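Local coordinates for aerotolerance-related membrane protein (Bacteroides fragilis, PDB 4JDU), which is a membrane protein with a calcium-binding von Willebrand factor type A domain and probably contributes to tolerance of oxygen, at residues G109-D117 / G136-V144. The protein carries 6 engineered substitutions. Residues are numbered along the deposited sequence; the frame is centred on the assembly and turned at random.
Sequences GRAIVVITD and GIQVNVLGV
Strands 109-116 and 138-143, the two strands of a beta-alpha-beta crossover through helix 125-134, pair in parallel in the central sheet of the von Willebrand factor A domain. I112 and V114 each use both N and O toward strand 138-143: I112 N reaches Q138 O at 2.7 Å, while I112 O receives N140 N at 2.9 Å. The ladder continues to V144 N, 3.0 Å from T116 O, and the strand axes are turned 22° against each other.

On the face shared by A111, V113 and I115 with Q138, N140 and L142, the amide of N140 turns back toward Q138, its ND2 close to A111 CB. This ND2 gives a nearly straight bond to Q138 OE1 at 3.0 Å (N-H...O 161°), approaching from above the glutamine carbonyl plane, and adds a weak bond to I112 O. With OD1 of N140 taken by the backbone N of I188 and NE2 of Q138 by E205 and the carbonyl of N186, both buried amides are fixed in rotation. Further along, L142 CD1 rests on V113 CG1 at 3.8 Å and runs alongside the tip of I115; helix 195-206 packs on V113 and N140.

This doubly covered sheet is the Rossmann-like core of the domain, and helix 91-99 closes its other face over I112, V114 and T116. There, with CG1 of I137 beside the backbone N (chi1 -59°), CG2 lies anti to that N and meets I112 CD1 at 3.7 Å, and V114 CG2 touches V139 CG1.

At the C-terminal strand ends lies the metal site: D117, a calcium ligand in another structure of this protein, here does not bind the nearby ion. Its OD2 pairs with R30 and S20, and CB sits 3.3 Å from V144 O.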
loop_
_atom_site.group_PDB
_atom_site.type_symbol
_atom_site.label_atom_id
_atom_site.label_comp_id
_atom_site.label_asym_id
_atom_site.label_seq_id
_atom_site.Cartn_x
_atom_site.Cartn_y
_atom_site.Cartn_z
ATOM N N GLY A 109 -4.497 -17.119 9.599
ATOM C CA GLY A 109 -3.796 -15.866 9.784
ATOM C C GLY A 109 -4.326 -14.809 8.839
ATOM O O GLY A 109 -4.731 -15.112 7.712
ATOM N N ARG A 110 -4.354 -13.566 9.307
ATOM C CA ARG A 110 -4.793 -12.452 8.478
ATOM C C ARG A 110 -3.761 -11.330 8.568
ATOM O O ARG A 110 -3.379 -10.910 9.662
ATOM C CB ARG A 110 -6.156 -11.921 8.935
ATOM C CG ARG A 110 -7.295 -12.937 9.011
ATOM C CD ARG A 110 -8.503 -12.259 9.685
ATOM N NE ARG A 110 -9.746 -13.024 9.877
ATOM C CZ ARG A 110 -10.260 -13.962 9.077
ATOM N NH1 ARG A 110 -9.656 -14.354 7.959
ATOM N NH2 ARG A 110 -11.414 -14.530 9.417
ATOM N N ALA A 111 -3.312 -10.846 7.417
ATOM C CA ALA A 111 -2.340 -9.755 7.375
ATOM C C ALA A 111 -2.738 -8.717 6.348
ATOM O O ALA A 111 -3.210 -9.054 5.261
ATOM C CB ALA A 111 -0.948 -10.290 7.058
ATOM N N ILE A 112 -2.546 -7.452 6.705
ATOM C CA ILE A 112 -2.753 -6.337 5.792
ATOM C C ILE A 112 -1.392 -5.784 5.432
ATOM O O ILE A 112 -0.531 -5.644 6.301
ATOM C CB ILE A 112 -3.609 -5.238 6.444
ATOM C CG1 ILE A 112 -5.001 -5.788 6.784
ATOM C CG2 ILE A 112 -3.693 -3.998 5.546
ATOM C CD1 ILE A 112 -5.849 -4.847 7.613
ATOM N N VAL A 113 -1.183 -5.515 4.147
ATOM C CA VAL A 113 0.064 -4.894 3.699
ATOM C C VAL A 113 -0.267 -3.585 3.002
ATOM O O VAL A 113 -0.799 -3.583 1.889
ATOM C CB VAL A 113 0.850 -5.818 2.745
ATOM C CG1 VAL A 113 2.162 -5.151 2.314
ATOM C CG2 VAL A 113 1.131 -7.167 3.403
ATOM N N VAL A 114 -0.007 -2.479 3.693
ATOM C CA VAL A 114 -0.234 -1.146 3.141
ATOM C C VAL A 114 1.009 -0.702 2.382
ATOM O O VAL A 114 2.109 -0.741 2.932
ATOM C CB VAL A 114 -0.549 -0.122 4.251
ATOM C CG1 VAL A 114 -0.891 1.225 3.649
ATOM C CG2 VAL A 114 -1.711 -0.610 5.121
ATOM N N ILE A 115 0.835 -0.308 1.117
ATOM C CA ILE A 115 1.939 0.159 0.274
ATOM C C ILE A 115 1.685 1.614 -0.114
ATOM O O ILE A 115 0.723 1.929 -0.812
ATOM C CB ILE A 115 2.117 -0.738 -0.965
ATOM C CG1 ILE A 115 2.161 -2.204 -0.517
ATOM C CG2 ILE A 115 3.375 -0.372 -1.721
ATOM C CD1 ILE A 115 2.363 -3.192 -1.630
ATOM N N THR A 116 2.542 2.510 0.367
ATOM C CA THR A 116 2.222 3.930 0.354
ATOM C C THR A 116 3.476 4.764 0.554
ATOM O O THR A 116 4.487 4.253 1.021
ATOM C CB THR A 116 1.204 4.257 1.492
ATOM O OG1 THR A 116 0.832 5.638 1.447
ATOM C CG2 THR A 116 1.794 3.934 2.884
ATOM N N ASP A 117 3.405 6.048 0.212
ATOM C CA ASP A 117 4.478 6.975 0.563
ATOM C C ASP A 117 4.191 7.606 1.928
ATOM O O ASP A 117 4.975 8.421 2.434
ATOM C CB ASP A 117 4.683 8.027 -0.530
ATOM C CG ASP A 117 3.406 8.763 -0.896
ATOM O OD1 ASP A 117 2.503 8.882 -0.034
ATOM O OD2 ASP A 117 3.318 9.237 -2.047
ATOM N N GLY A 136 -6.437 -9.148 16.022
ATOM C CA GLY A 136 -5.556 -10.213 15.568
ATOM C C GLY A 136 -5.063 -10.056 14.134
ATOM O O GLY A 136 -4.333 -10.917 13.636
ATOM N N ILE A 137 -5.463 -8.973 13.466
ATOM C CA ILE A 137 -5.073 -8.744 12.072
ATOM C C ILE A 137 -3.851 -7.838 12.009
ATOM O O ILE A 137 -3.931 -6.645 12.323
ATOM C CB ILE A 137 -6.209 -8.091 11.251
ATOM C CG1 ILE A 137 -7.470 -8.955 11.256
ATOM C CG2 ILE A 137 -5.743 -7.810 9.812
ATOM C CD1 ILE A 137 -8.671 -8.259 10.648
ATOM N N GLN A 138 -2.719 -8.407 11.605
ATOM C CA GLN A 138 -1.466 -7.658 11.526
ATOM C C GLN A 138 -1.495 -6.608 10.421
ATOM O O GLN A 138 -2.013 -6.852 9.331
ATOM C CB GLN A 138 -0.320 -8.631 11.254
ATOM C CG GLN A 138 1.030 -7.977 11.017
ATOM C CD GLN A 138 2.094 -8.998 10.683
ATOM O OE1 GLN A 138 2.047 -9.638 9.626
ATOM N NE2 GLN A 138 3.054 -9.173 11.590
ATOM N N VAL A 139 -0.937 -5.437 10.706
ATOM C CA VAL A 139 -0.802 -4.401 9.681
ATOM C C VAL A 139 0.667 -4.067 9.460
ATOM O O VAL A 139 1.362 -3.601 10.372
ATOM C CB VAL A 139 -1.546 -3.110 10.033
ATOM C CG1 VAL A 139 -1.482 -2.134 8.864
ATOM C CG2 VAL A 139 -2.988 -3.402 10.419
ATOM N N ASN A 140 1.111 -4.338 8.236
ATOM C CA ASN A 140 2.471 -4.067 7.783
ATOM C C ASN A 140 2.450 -2.881 6.840
ATOM O O ASN A 140 1.452 -2.626 6.167
ATOM C CB ASN A 140 3.018 -5.292 7.044
ATOM C CG ASN A 140 2.971 -6.548 7.894
ATOM O OD1 ASN A 140 3.738 -6.687 8.853
ATOM N ND2 ASN A 140 2.072 -7.474 7.546
ATOM N N VAL A 141 3.561 -2.163 6.772
ATOM C CA VAL A 141 3.651 -1.023 5.872
ATOM C C VAL A 141 4.933 -1.067 5.044
ATOM O O VAL A 141 6.043 -1.210 5.589
ATOM C CB VAL A 141 3.574 0.316 6.642
ATOM C CG1 VAL A 141 3.626 1.484 5.670
ATOM C CG2 VAL A 141 2.304 0.392 7.493
ATOM N N LEU A 142 4.773 -0.975 3.724
ATOM C CA LEU A 142 5.904 -0.843 2.817
ATOM C C LEU A 142 5.909 0.594 2.315
ATOM O O LEU A 142 4.975 1.038 1.633
ATOM C CB LEU A 142 5.809 -1.836 1.656
ATOM C CG LEU A 142 5.553 -3.287 2.062
ATOM C CD1 LEU A 142 5.551 -4.210 0.856
ATOM C CD2 LEU A 142 6.551 -3.752 3.111
ATOM N N GLY A 143 6.948 1.335 2.696
ATOM C CA GLY A 143 7.048 2.738 2.340
ATOM C C GLY A 143 7.808 2.886 1.039
ATOM O O GLY A 143 8.934 2.393 0.914
ATOM N N VAL A 144 7.184 3.528 0.059
ATOM C CA VAL A 144 7.864 3.746 -1.217
ATOM C C VAL A 144 8.103 5.223 -1.431
ATOM O O VAL A 144 7.228 6.058 -1.224
ATOM C CB VAL A 144 7.108 3.159 -2.443
ATOM C CG1 VAL A 144 7.235 1.639 -2.486
ATOM C CG2 VAL A 144 5.668 3.574 -2.415
#